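Local coordinates for coenzyme PQQ synthesis protein B (Methylobacterium extorquens, PDB 4Z7R) that may take part in pyrroloquinoline quinone biosynthesis, possibly by helping to move the cofactor or its precursor to the periplasm, at residues Val3-Ala9 / Arg37-Ala43. Residues are numbered along the deposited sequence.
Sequences VVILGSA and RTQSSIA
Residues 3-9 and 37-43 pair antiparallel, and the first strand turns a corner at Leu6, where a classic beta bulge interrupts the register. The axes of strands 3-5 and 41-43 approach to 4.8 Å, with N-to-C directions 157° apart. Val4 and Ala43 form a hydrogen-bonded pair (Val4 N to Ala43 O and Ala43 N to Val4 O, both 2.9 Å), and Ile5 opposes Ile42 as a non-hydrogen-bonded pair (CA-CA 4.4 Å). Leu6 then adopts phi/psi -80/-41, so Ser41 O receives both Gly7 N (2.9 Å) and, weakly, Leu6 N (2.9 Å); Ser41 N returns to Gly7 O at 3.2 Å. Beyond the bulge, Ala9 N reaches Thr38 O at 3.0 Å. Gly7 must lack a side chain: its CA lies 3.4 Å from Gln39 O, and a CB would clash there. Ile5 (m) and Ile42 (p) meet on one face, CG1 to CG2 4.2 Å; on the other, Val4 CG1 touches Ala43 CB at 3.6 Å. Leu6, at the corner, points toward 37-43, its CD1 4.2 Å from Ala43 CB. Ser8 OG and Thr38 N both bond Asp293. A water joins Gly7 O (2.8 Å) to Ser40 OG (3.1 Å), whose side chain lies about 5 Å from a zinc ion. Such strands leading into loops beside the metal are characteristic of the metallo-beta-lactamase fold.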
ATOM      1  N   VAL A   3     -19.829   9.380  -5.987  1.00 10.20           N
ATOM      2  CA  VAL A   3     -18.412   9.626  -5.755  1.00 10.37           C
ATOM      3  C   VAL A   3     -18.038   9.137  -4.366  0.75  9.69           C
ATOM      4  O   VAL A   3     -18.745   9.412  -3.403  0.94  9.15           O
ATOM      5  CB  VAL A   3     -18.057  11.124  -5.880  0.53 12.11           C
ATOM      6  CG1 VAL A   3     -16.558  11.327  -5.740  0.97 13.16           C
ATOM      7  CG2 VAL A   3     -18.561  11.693  -7.201  0.95 12.46           C
ATOM      8  N   VAL A   4     -16.938   8.402  -4.257  1.00  9.16           N
ATOM      9  CA  VAL A   4     -16.390   8.104  -2.941  1.00  9.59           C
ATOM     10  C   VAL A   4     -14.911   8.466  -2.895  0.82 10.50           C
ATOM     11  O   VAL A   4     -14.124   8.071  -3.758  0.91 11.56           O
ATOM     12  CB  VAL A   4     -16.602   6.619  -2.539  1.00 11.62           C
ATOM     13  CG1 VAL A   4     -16.045   5.674  -3.588  0.60 11.75           C
ATOM     14  CG2 VAL A   4     -15.990   6.345  -1.167  0.84 12.45           C
ATOM     15  N   ILE A   5     -14.548   9.260  -1.896  0.98 10.36           N
ATOM     16  CA  ILE A   5     -13.156   9.613  -1.678  0.82 10.07           C
ATOM     17  C   ILE A   5     -12.497   8.516  -0.849  0.90 10.35           C
ATOM     18  O   ILE A   5     -12.783   8.370   0.338  0.97 10.88           O
ATOM     19  CB  ILE A   5     -13.028  10.977  -0.977  0.99 10.34           C
ATOM     20  CG1 ILE A   5     -13.689  12.065  -1.833  0.98 10.74           C
ATOM     21  CG2 ILE A   5     -11.566  11.300  -0.703  0.83 10.66           C
ATOM     22  CD1 ILE A   5     -13.590  13.456  -1.255  0.84 10.97           C
ATOM     23  N   LEU A   6     -11.637   7.730  -1.490  1.00  9.74           N
ATOM     24  CA  LEU A   6     -10.998   6.592  -0.833  0.99 10.08           C
ATOM     25  C   LEU A   6      -9.820   7.035   0.025  0.88 10.21           C
ATOM     26  O   LEU A   6      -9.623   6.536   1.133  0.84 10.53           O
ATOM     27  CB  LEU A   6     -10.532   5.568  -1.868  0.97 10.52           C
ATOM     28  CG  LEU A   6     -11.616   4.951  -2.754  0.64 11.08           C
ATOM     29  CD1 LEU A   6     -10.975   4.035  -3.769  1.00 11.12           C
ATOM     30  CD2 LEU A   6     -12.635   4.193  -1.921  0.96 11.30           C
ATOM     31  N   GLY A   7      -9.039   7.972  -0.500  0.88 10.21           N
ATOM     32  CA  GLY A   7      -7.919   8.532   0.232  0.85 10.35           C
ATOM     33  C   GLY A   7      -7.895  10.030   0.024  0.80  9.84           C
ATOM     34  O   GLY A   7      -7.949  10.510  -1.110  0.92 10.78           O
ATOM     35  N   SER A   8      -7.793  10.773   1.120  1.00  8.85           N
ATOM     36  CA  SER A   8      -7.906  12.224   1.060  0.86  8.72           C
ATOM     37  C   SER A   8      -6.586  12.902   1.396  0.80  8.77           C
ATOM     38  O   SER A   8      -6.490  14.130   1.381  0.91  8.30           O
ATOM     39  CB  SER A   8      -8.998  12.715   2.013  0.89  9.26           C
ATOM     40  OG  SER A   8      -8.814  12.179   3.316  0.98  9.90           O
ATOM     41  N   ALA A   9      -5.569  12.103   1.695  1.00  9.06           N
ATOM     42  CA  ALA A   9      -4.267  12.651   2.051  0.93  9.58           C
ATOM     43  C   ALA A   9      -3.318  12.715   0.859  0.74 11.18           C
ATOM     44  O   ALA A   9      -3.512  12.033  -0.145  1.00 11.88           O
ATOM     45  CB  ALA A   9      -3.639  11.839   3.170  1.00  8.81           C
ATOM     46  N   ARG A  37      -5.756   9.249   7.556  0.88  8.80           N
ATOM     47  CA  ARG A  37      -6.153   9.273   6.154  1.00  8.44           C
ATOM     48  C   ARG A  37      -5.204   8.461   5.289  0.85  8.37           C
ATOM     49  O   ARG A  37      -3.990   8.473   5.497  0.88  9.05           O
ATOM     50  CB  ARG A  37      -6.201  10.708   5.624  1.00  8.58           C
ATOM     51  CG  ARG A  37      -7.325  11.581   6.150  1.00  9.15           C
ATOM     52  CD  ARG A  37      -7.026  13.044   5.823  0.87  9.04           C
ATOM     53  NE  ARG A  37      -8.202  13.905   5.911  0.98  8.76           N
ATOM     54  CZ  ARG A  37      -8.697  14.386   7.046  0.95  8.29           C
ATOM     55  NH1 ARG A  37      -9.767  15.168   7.023  0.92  8.49           N
ATOM     56  NH2 ARG A  37      -8.120  14.089   8.204  0.91  8.57           N
ATOM     57  N   THR A  38      -5.769   7.759   4.314  0.86  8.38           N
ATOM     58  CA  THR A  38      -4.978   7.061   3.313  1.00  8.56           C
ATOM     59  C   THR A  38      -4.712   7.994   2.125  0.83  8.13           C
ATOM     60  O   THR A  38      -5.271   9.090   2.049  1.00  9.18           O
ATOM     61  CB  THR A  38      -5.675   5.769   2.853  1.00  8.76           C
ATOM     62  OG1 THR A  38      -6.999   6.071   2.390  1.00  7.26           O
ATOM     63  CG2 THR A  38      -5.771   4.780   4.012  1.00 10.18           C
ATOM     64  N   GLN A  39      -3.855   7.556   1.208  1.00  7.41           N
ATOM     65  CA  GLN A  39      -3.333   8.422   0.151  0.88  8.13           C
ATOM     66  C   GLN A  39      -4.247   8.576  -1.063  0.91  9.22           C
ATOM     67  O   GLN A  39      -5.014   7.675  -1.400  0.76  8.90           O
ATOM     68  CB  GLN A  39      -1.954   7.928  -0.289  1.00  8.21           C
ATOM     69  CG  GLN A  39      -0.882   8.187   0.771  0.96  8.63           C
ATOM     70  CD  GLN A  39       0.353   7.330   0.594  0.76  8.14           C
ATOM     71  OE1 GLN A  39       1.337   7.756  -0.009  0.87  8.83           O
ATOM     72  NE2 GLN A  39       0.312   6.117   1.130  0.97  7.47           N
ATOM     73  N   SER A  40      -4.120   9.738  -1.703  0.75  9.77           N
ATOM     74  CA  SER A  40      -5.015  10.249  -2.743  0.85 10.59           C
ATOM     75  C   SER A  40      -5.549   9.237  -3.753  0.82 10.66           C
ATOM     76  O   SER A  40      -4.809   8.704  -4.581  0.82 10.36           O
ATOM     77  CB  SER A  40      -4.289  11.365  -3.509  0.89 11.60           C
ATOM     78  OG  SER A  40      -5.115  11.947  -4.501  0.48 12.27           O
ATOM     79  N   SER A  41      -6.858   9.011  -3.680  0.87 10.74           N
ATOM     80  CA  SER A  41      -7.582   8.181  -4.638  0.91 10.29           C
ATOM     81  C   SER A  41      -9.081   8.375  -4.457  0.99  9.57           C
ATOM     82  O   SER A  41      -9.559   8.524  -3.332  0.90 10.01           O
ATOM     83  CB  SER A  41      -7.227   6.702  -4.470  1.00 10.32           C
ATOM     84  OG  SER A  41      -7.995   5.900  -5.355  0.80 10.87           O
ATOM     85  N   ILE A  42      -9.824   8.385  -5.560  1.00  8.91           N
ATOM     86  CA  ILE A  42     -11.281   8.424  -5.491  0.95  9.19           C
ATOM     87  C   ILE A  42     -11.872   7.413  -6.461  0.83  8.67           C
ATOM     88  O   ILE A  42     -11.206   6.966  -7.397  0.97  8.35           O
ATOM     89  CB  ILE A  42     -11.866   9.830  -5.807  1.00 13.33           C
ATOM     90  CG1 ILE A  42     -11.794  10.127  -7.308  1.00 13.67           C
ATOM     91  CG2 ILE A  42     -11.177  10.919  -4.973  1.00 13.20           C
ATOM     92  CD1 ILE A  42     -12.583  11.363  -7.726  1.00 13.58           C
ATOM     93  N   ALA A  43     -13.122   7.039  -6.224  0.92  8.65           N
ATOM     94  CA  ALA A  43     -13.836   6.162  -7.139  0.91  8.53           C
ATOM     95  C   ALA A  43     -15.143   6.818  -7.556  0.80  8.57           C
ATOM     96  O   ALA A  43     -15.814   7.449  -6.741  1.00  8.40           O
ATOM     97  CB  ALA A  43     -14.089   4.808  -6.503  0.86  8.27           C
TER
HETATM   98  O   HOH W   1      -6.822  12.869  -2.049  0.62 13.05           O